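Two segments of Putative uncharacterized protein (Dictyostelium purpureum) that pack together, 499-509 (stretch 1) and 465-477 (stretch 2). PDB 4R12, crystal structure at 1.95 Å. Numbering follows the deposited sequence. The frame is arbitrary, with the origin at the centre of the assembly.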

ATOM      1  N   PRO A 499      -8.724   6.793   2.917  1.00 27.34           N
ATOM      2  CA  PRO A 499      -9.597   5.651   2.629  1.00 26.18           C
ATOM      3  C   PRO A 499      -9.862   4.814   3.877  1.00 25.62           C
ATOM      4  O   PRO A 499      -9.188   4.972   4.897  1.00 25.06           O
ATOM      5  CB  PRO A 499      -8.809   4.836   1.594  1.00 24.69           C
ATOM      6  CG  PRO A 499      -7.620   5.728   1.184  1.00 27.79           C
ATOM      7  CD  PRO A 499      -7.382   6.639   2.331  1.00 26.12           C
ATOM      8  N   TYR A 500     -10.831   3.914   3.762  1.00 26.67           N
ATOM      9  CA  TYR A 500     -11.255   3.048   4.856  1.00 26.26           C
ATOM     10  C   TYR A 500     -10.076   2.318   5.469  1.00 25.70           C
ATOM     11  O   TYR A 500      -9.956   2.241   6.688  1.00 24.24           O
ATOM     12  CB  TYR A 500     -12.286   2.040   4.351  1.00 26.33           C
ATOM     13  CG  TYR A 500     -12.832   1.128   5.432  1.00 28.31           C
ATOM     14  CD1 TYR A 500     -13.891   1.532   6.236  1.00 29.59           C
ATOM     15  CD2 TYR A 500     -12.291  -0.137   5.642  1.00 25.68           C
ATOM     16  CE1 TYR A 500     -14.399   0.703   7.239  1.00 29.30           C
ATOM     17  CE2 TYR A 500     -12.795  -0.979   6.629  1.00 26.84           C
ATOM     18  CZ  TYR A 500     -13.847  -0.550   7.429  1.00 29.79           C
ATOM     19  OH  TYR A 500     -14.354  -1.380   8.418  1.00 29.82           O
ATOM     20  N   GLU A 501      -9.207   1.794   4.606  1.00 24.04           N
ATOM     21  CA  GLU A 501      -8.063   1.003   5.046  1.00 24.73           C
ATOM     22  C   GLU A 501      -7.145   1.753   6.015  1.00 23.58           C
ATOM     23  O   GLU A 501      -6.699   1.171   7.004  1.00 22.27           O
ATOM     24  CB  GLU A 501      -7.258   0.523   3.835  1.00 24.33           C
ATOM     25  CG  GLU A 501      -7.805  -0.740   3.189  1.00 29.63           C
ATOM     26  CD  GLU A 501      -9.034  -0.500   2.317  1.00 23.47           C
ATOM     27  OE1 GLU A 501      -9.660  -1.509   1.909  1.00 24.60           O
ATOM     28  OE2 GLU A 501      -9.367   0.675   2.037  1.00 25.93           O
ATOM     29  N   THR A 502      -6.861   3.024   5.737  1.00 23.11           N
ATOM     30  CA  THR A 502      -6.057   3.841   6.640  1.00 22.20           C
ATOM     31  C   THR A 502      -6.771   4.126   7.962  1.00 24.65           C
ATOM     32  O   THR A 502      -6.177   4.010   9.028  1.00 23.71           O
ATOM     33  CB  THR A 502      -5.663   5.189   5.984  1.00 24.25           C
ATOM     34  OG1 THR A 502      -4.789   4.934   4.886  1.00 24.54           O
ATOM     35  CG2 THR A 502      -4.924   6.082   6.967  1.00 25.20           C
ATOM     36  N   LYS A 503      -8.043   4.500   7.888  1.00 23.98           N
ATOM     37  CA  LYS A 503      -8.818   4.737   9.108  1.00 23.90           C
ATOM     38  C   LYS A 503      -8.898   3.483   9.982  1.00 24.30           C
ATOM     39  O   LYS A 503      -8.755   3.562  11.211  1.00 25.58           O
ATOM     40  CB  LYS A 503     -10.212   5.214   8.750  1.00 26.06           C
ATOM     41  CG  LYS A 503     -10.236   6.540   8.012  1.00 26.52           C
ATOM     42  CD  LYS A 503     -11.670   6.958   7.684  1.00 31.49           C
ATOM     43  CE  LYS A 503     -11.726   8.448   7.378  1.00 33.09           C
ATOM     44  NZ  LYS A 503     -12.154   8.745   5.988  1.00 37.66           N
ATOM     45  N   LEU A 504      -9.113   2.329   9.353  1.00 23.39           N
ATOM     46  CA  LEU A 504      -9.148   1.064  10.101  1.00 24.64           C
ATOM     47  C   LEU A 504      -7.815   0.762  10.785  1.00 24.49           C
ATOM     48  O   LEU A 504      -7.780   0.437  11.989  1.00 23.40           O
ATOM     49  CB  LEU A 504      -9.539  -0.102   9.182  1.00 24.47           C
ATOM     50  CG  LEU A 504      -9.554  -1.500   9.815  1.00 24.40           C
ATOM     51  CD1 LEU A 504     -10.408  -1.533  11.091  1.00 24.67           C
ATOM     52  CD2 LEU A 504     -10.059  -2.540   8.831  1.00 24.80           C
ATOM     53  N   ILE A 505      -6.712   0.849  10.037  1.00 22.49           N
ATOM     54  CA  ILE A 505      -5.398   0.630  10.651  1.00 23.47           C
ATOM     55  C   ILE A 505      -5.194   1.609  11.820  1.00 22.53           C
ATOM     56  O   ILE A 505      -4.756   1.217  12.901  1.00 24.02           O
ATOM     57  CB  ILE A 505      -4.247   0.774   9.624  1.00 22.05           C
ATOM     58  CG1 ILE A 505      -4.280  -0.373   8.604  1.00 22.68           C
ATOM     59  CG2 ILE A 505      -2.902   0.792  10.311  1.00 23.20           C
ATOM     60  CD1 ILE A 505      -3.293  -0.172   7.437  1.00 22.60           C
ATOM     61  N   HIS A 506      -5.542   2.873  11.612  1.00 23.27           N
ATOM     62  CA  HIS A 506      -5.424   3.873  12.679  1.00 24.51           C
ATOM     63  C   HIS A 506      -6.254   3.499  13.928  1.00 24.26           C
ATOM     64  O   HIS A 506      -5.736   3.461  15.041  1.00 24.77           O
ATOM     65  CB  HIS A 506      -5.859   5.246  12.150  1.00 24.74           C
ATOM     66  CG  HIS A 506      -5.883   6.322  13.190  1.00 26.33           C
ATOM     67  ND1 HIS A 506      -6.859   7.293  13.224  1.00 28.07           N
ATOM     68  CD2 HIS A 506      -5.039   6.601  14.213  1.00 26.86           C
ATOM     69  CE1 HIS A 506      -6.625   8.117  14.235  1.00 28.53           C
ATOM     70  NE2 HIS A 506      -5.528   7.717  14.849  1.00 27.42           N
ATOM     71  N   ARG A 507      -7.533   3.236  13.740  1.00 23.25           N
ATOM     72  CA  ARG A 507      -8.408   2.973  14.887  1.00 25.04           C
ATOM     73  C   ARG A 507      -8.052   1.655  15.586  1.00 24.69           C
ATOM     74  O   ARG A 507      -8.157   1.544  16.818  1.00 23.77           O
ATOM     75  CB  ARG A 507      -9.866   2.959  14.453  1.00 24.72           C
ATOM     76  CG  ARG A 507     -10.386   4.248  13.819  1.00 26.89           C
ATOM     77  CD  ARG A 507     -10.991   5.208  14.823  1.00 28.45           C
ATOM     78  NE  ARG A 507     -12.134   4.638  15.541  1.00 27.71           N
ATOM     79  CZ  ARG A 507     -12.731   5.239  16.567  1.00 29.52           C
ATOM     80  NH1 ARG A 507     -12.285   6.418  16.980  1.00 28.72           N
ATOM     81  NH2 ARG A 507     -13.768   4.667  17.181  1.00 29.28           N
ATOM     82  N   LEU A 508      -7.620   0.664  14.812  1.00 23.47           N
ATOM     83  CA  LEU A 508      -7.215  -0.613  15.387  1.00 23.42           C
ATOM     84  C   LEU A 508      -5.903  -0.481  16.181  1.00 23.98           C
ATOM     85  O   LEU A 508      -5.813  -0.943  17.318  1.00 24.44           O
ATOM     86  CB  LEU A 508      -7.081  -1.673  14.282  1.00 24.13           C
ATOM     87  CG  LEU A 508      -6.632  -3.063  14.729  1.00 23.75           C
ATOM     88  CD1 LEU A 508      -7.663  -3.681  15.711  1.00 24.47           C
ATOM     89  CD2 LEU A 508      -6.394  -3.976  13.509  1.00 23.22           C
ATOM     90  N   LEU A 509      -4.902   0.171  15.592  1.00 23.52           N
ATOM     91  CA  LEU A 509      -3.613   0.387  16.262  1.00 23.61           C
ATOM     92  C   LEU A 509      -3.800   1.216  17.533  1.00 25.38           C
ATOM     93  O   LEU A 509      -3.226   0.906  18.573  1.00 25.17           O
ATOM     94  CB  LEU A 509      -2.618   1.092  15.327  1.00 22.12           C
ATOM     95  CG  LEU A 509      -1.208   1.400  15.862  1.00 24.33           C
ATOM     96  CD1 LEU A 509      -0.529   0.126  16.333  1.00 22.32           C
ATOM     97  CD2 LEU A 509      -0.351   2.074  14.801  1.00 22.93           C
TER
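Stretch 2 465-477: SITCFNILMKTYP

What forms the apolar centre of the contact? Stretch 1 is a helix from Tyr-500 onward, and Leu-504, in its second turn, lies buried in the middle of the face that meets stretch 2. Its CD1 is 3.8 Å from Met-473 CE and 4.2 Å from Phe-469 CB, while its CD2 lies 4.0 Å from Ile-466 CG1, so the two methyls reach different partners. The Met-473 side chain bends back over the helix, bringing its SD to 3.7 Å from Leu-504 CA and its CE to 3.3 Å from Arg-507 CB. One turn further along, Leu-508 CD1 packs 3.8 Å from Leu-472 CD1 and lies over the face of the Phe-469 ring, 4.1 Å from its centroid, in a CH-pi contact.

How does the backbone of stretch 2 run across this helix? It is mostly extended or turning chain, with a short 3-10 segment at 470-472, and it follows no single direction. From Ile-466, whose CA is 8.4 Å from Glu-501 CA, it travels along the helix to Leu-472, whose CA is 6.5 Å from Arg-507 CA. It then doubles back: Met-473 CA is 6.9 Å from Leu-504 CA, and Pro-477 CA is 6.2 Å from Tyr-500 CA. Backbone hydrogen bonds from Leu-472 N to Phe-469 O (3.0 Å) and from Met-473 N to Asn-470 O (2.8 Å) hold the turn.

What surrounds Tyr-500 at the start of the helix? Its side chain, with chi1 in t, extends into the loop. Pro-477 covers one face of the ring, its CB 3.7 Å from the ring centroid in a CH-pi contact, and Met-473 SD approaches obliquely at 4.7 Å from the same centroid. At the ring's edge, Asn-470 ND2 donates a hydrogen bond to Tyr-500 OH (2.8 Å) and another to Thr-475 O (2.9 Å), tying the tyrosine to the returning limb. The hydroxyl in turn donates to water 1 (Tyr-500 OH to water O, 2.5 Å), which donates to Ile-466 O and Cys-468 O and so links the outgoing limb.

Where does the polar edge lie at the other end? Arg-507 grips the turn through one carbonyl: its NE and NH2 both donate to Leu-472 O, at 3.0 and 3.2 Å respectively. The acceptor lies near the guanidinium plane, as a forked hydrogen bond requires. Water 2 extends this edge, donating to Ile-471 O and accepting a weak bond from Arg-507 NH2.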

ATOM      1  N   SER A 465     -10.728 -10.276   2.523  1.00 23.87           N
ATOM      2  CA  SER A 465     -12.039  -9.630   2.653  1.00 25.33           C
ATOM      3  C   SER A 465     -12.061  -8.762   3.905  1.00 23.94           C
ATOM      4  O   SER A 465     -12.019  -9.272   5.018  1.00 23.48           O
ATOM      5  CB  SER A 465     -13.162 -10.675   2.701  1.00 27.85           C
ATOM      6  OG  SER A 465     -14.434 -10.047   2.730  1.00 29.19           O
ATOM      7  N   ILE A 466     -12.112  -7.451   3.713  1.00 23.67           N
ATOM      8  CA  ILE A 466     -11.805  -6.519   4.789  1.00 23.89           C
ATOM      9  C   ILE A 466     -13.067  -6.180   5.619  1.00 26.08           C
ATOM     10  O   ILE A 466     -13.497  -5.037   5.732  1.00 26.58           O
ATOM     11  CB  ILE A 466     -11.108  -5.254   4.209  1.00 26.32           C
ATOM     12  CG1 ILE A 466     -10.558  -4.366   5.329  1.00 23.32           C
ATOM     13  CG2 ILE A 466     -12.010  -4.512   3.201  1.00 26.12           C
ATOM     14  CD1 ILE A 466      -9.452  -3.432   4.884  1.00 26.52           C
ATOM     15  N   THR A 467     -13.623  -7.208   6.245  1.00 24.47           N
ATOM     16  CA  THR A 467     -14.862  -7.065   7.001  1.00 27.87           C
ATOM     17  C   THR A 467     -14.656  -7.081   8.528  1.00 27.88           C
ATOM     18  O   THR A 467     -15.624  -7.016   9.292  1.00 28.10           O
ATOM     19  CB  THR A 467     -15.838  -8.178   6.596  1.00 29.25           C
ATOM     20  OG1 THR A 467     -15.201  -9.451   6.789  1.00 27.67           O
ATOM     21  CG2 THR A 467     -16.229  -8.023   5.106  1.00 29.24           C
ATOM     22  N   CYS A 468     -13.404  -7.163   8.968  1.00 24.62           N
ATOM     23  CA  CYS A 468     -13.101  -7.319  10.396  1.00 23.84           C
ATOM     24  C   CYS A 468     -13.119  -5.992  11.152  1.00 26.20           C
ATOM     25  O   CYS A 468     -12.910  -4.932  10.569  1.00 27.31           O
ATOM     26  CB  CYS A 468     -11.737  -7.979  10.588  1.00 27.09           C
ATOM     27  SG  CYS A 468     -10.315  -6.918  10.143  1.00 30.63           S
ATOM     28  N   PHE A 469     -13.391  -6.076  12.452  1.00 26.82           N
ATOM     29  CA  PHE A 469     -13.304  -4.949  13.383  1.00 27.49           C
ATOM     30  C   PHE A 469     -14.103  -3.731  12.970  1.00 27.98           C
ATOM     31  O   PHE A 469     -13.741  -2.599  13.290  1.00 28.92           O
ATOM     32  CB  PHE A 469     -11.844  -4.546  13.589  1.00 28.06           C
ATOM     33  CG  PHE A 469     -11.030  -5.622  14.222  1.00 28.16           C
ATOM     34  CD1 PHE A 469     -11.405  -6.152  15.449  1.00 29.84           C
ATOM     35  CD2 PHE A 469      -9.921  -6.138  13.582  1.00 27.11           C
ATOM     36  CE1 PHE A 469     -10.669  -7.166  16.038  1.00 31.76           C
ATOM     37  CE2 PHE A 469      -9.172  -7.140  14.162  1.00 28.14           C
ATOM     38  CZ  PHE A 469      -9.553  -7.660  15.397  1.00 31.29           C
ATOM     39  N   ASN A 470     -15.214  -3.958  12.289  1.00 27.46           N
ATOM     40  CA  ASN A 470     -16.020  -2.830  11.866  1.00 32.22           C
ATOM     41  C   ASN A 470     -16.665  -2.141  13.075  1.00 31.93           C
ATOM     42  O   ASN A 470     -17.085  -0.995  12.972  1.00 32.10           O
ATOM     43  CB  ASN A 470     -17.081  -3.271  10.861  1.00 32.14           C
ATOM     44  CG  ASN A 470     -17.767  -2.099  10.197  1.00 35.91           C
ATOM     45  OD1 ASN A 470     -18.931  -1.824  10.462  1.00 34.88           O
ATOM     46  ND2 ASN A 470     -17.041  -1.393   9.328  1.00 30.57           N
ATOM     47  N   ILE A 471     -16.704  -2.838  14.217  1.00 30.27           N
ATOM     48  CA  ILE A 471     -17.192  -2.248  15.466  1.00 31.03           C
ATOM     49  C   ILE A 471     -16.365  -1.017  15.855  1.00 32.63           C
ATOM     50  O   ILE A 471     -16.841  -0.155  16.592  1.00 33.90           O
ATOM     51  CB  ILE A 471     -17.176  -3.262  16.633  1.00 32.47           C
ATOM     52  CG1 ILE A 471     -18.031  -2.758  17.805  1.00 35.20           C
ATOM     53  CG2 ILE A 471     -15.754  -3.575  17.087  1.00 32.01           C
ATOM     54  CD1 ILE A 471     -18.244  -3.785  18.906  1.00 37.22           C
ATOM     55  N   LEU A 472     -15.135  -0.930  15.340  1.00 30.90           N
ATOM     56  CA  LEU A 472     -14.278   0.216  15.615  1.00 32.86           C
ATOM     57  C   LEU A 472     -14.547   1.363  14.646  1.00 32.19           C
ATOM     58  O   LEU A 472     -14.039   2.477  14.844  1.00 32.78           O
ATOM     59  CB  LEU A 472     -12.786  -0.179  15.543  1.00 30.52           C
ATOM     60  CG  LEU A 472     -12.264  -1.357  16.361  1.00 30.74           C
ATOM     61  CD1 LEU A 472     -10.772  -1.540  16.070  1.00 30.02           C
ATOM     62  CD2 LEU A 472     -12.501  -1.151  17.853  1.00 30.40           C
ATOM     63  N   MET A 473     -15.323   1.102  13.592  1.00 32.35           N
ATOM     64  CA  MET A 473     -15.550   2.081  12.526  1.00 34.20           C
ATOM     65  C   MET A 473     -16.928   2.749  12.555  1.00 38.80           C
ATOM     66  O   MET A 473     -17.888   2.225  13.137  1.00 36.76           O
ATOM     67  CB  MET A 473     -15.380   1.428  11.150  1.00 32.99           C
ATOM     68  CG  MET A 473     -14.053   0.721  10.899  1.00 32.69           C
ATOM     69  SD  MET A 473     -12.677   1.884  10.818  1.00 37.90           S
ATOM     70  CE  MET A 473     -12.146   1.601  12.438  1.00 29.39           C
ATOM     71  N   LYS A 474     -17.016   3.893  11.882  1.00 35.91           N
ATOM     72  CA  LYS A 474     -18.272   4.642  11.773  1.00 39.96           C
ATOM     73  C   LYS A 474     -18.975   4.369  10.443  1.00 40.52           C
ATOM     74  O   LYS A 474     -20.110   4.786  10.229  1.00 41.60           O
ATOM     75  CB  LYS A 474     -18.012   6.149  11.929  1.00 40.51           C
ATOM     76  CG  LYS A 474     -17.160   6.518  13.144  1.00 43.69           C
ATOM     77  CD  LYS A 474     -17.936   6.394  14.449  1.00 44.32           C
ATOM     78  CE  LYS A 474     -19.007   7.477  14.554  1.00 47.86           C
ATOM     79  NZ  LYS A 474     -19.878   7.350  15.771  1.00 47.10           N
ATOM     80  N   THR A 475     -18.289   3.678   9.542  1.00 37.55           N
ATOM     81  CA  THR A 475     -18.841   3.373   8.225  1.00 37.63           C
ATOM     82  C   THR A 475     -18.541   1.919   7.861  1.00 36.26           C
ATOM     83  O   THR A 475     -17.685   1.295   8.475  1.00 34.20           O
ATOM     84  CB  THR A 475     -18.255   4.304   7.121  1.00 39.64           C
ATOM     85  OG1 THR A 475     -16.819   4.255   7.151  1.00 41.13           O
ATOM     86  CG2 THR A 475     -18.703   5.741   7.334  1.00 40.96           C
ATOM     87  N   TYR A 476     -19.257   1.387   6.874  1.00 37.04           N
ATOM     88  CA  TYR A 476     -18.924   0.093   6.285  1.00 37.76           C
ATOM     89  C   TYR A 476     -18.164   0.328   4.971  1.00 35.38           C
ATOM     90  O   TYR A 476     -18.508   1.241   4.231  1.00 35.52           O
ATOM     91  CB  TYR A 476     -20.187  -0.729   6.035  1.00 38.63           C
ATOM     92  CG  TYR A 476     -19.927  -2.218   5.993  1.00 41.17           C
ATOM     93  CD1 TYR A 476     -19.583  -2.856   4.801  1.00 40.82           C
ATOM     94  CD2 TYR A 476     -19.998  -2.984   7.152  1.00 42.70           C
ATOM     95  CE1 TYR A 476     -19.327  -4.220   4.767  1.00 41.50           C
ATOM     96  CE2 TYR A 476     -19.746  -4.348   7.128  1.00 42.95           C
ATOM     97  CZ  TYR A 476     -19.414  -4.961   5.934  1.00 43.38           C
ATOM     98  OH  TYR A 476     -19.166  -6.321   5.920  1.00 46.21           O
ATOM     99  N   PRO A 477     -17.125  -0.484   4.680  1.00 32.70           N
ATOM    100  CA  PRO A 477     -16.378  -0.227   3.437  1.00 31.92           C
ATOM    101  C   PRO A 477     -17.193  -0.500   2.158  1.00 31.17           C
ATOM    102  O   PRO A 477     -17.877  -1.510   2.080  1.00 31.58           O
ATOM    103  CB  PRO A 477     -15.180  -1.196   3.536  1.00 30.26           C
ATOM    104  CG  PRO A 477     -15.641  -2.288   4.449  1.00 31.77           C
ATOM    105  CD  PRO A 477     -16.554  -1.605   5.453  1.00 33.04           C
TER
HETATM  106  O   HOH W   1     -14.003  -3.801   8.176  1.00 26.37           O
HETATM  107  O   HOH W   2     -16.106   2.537  17.431  1.00 36.10           O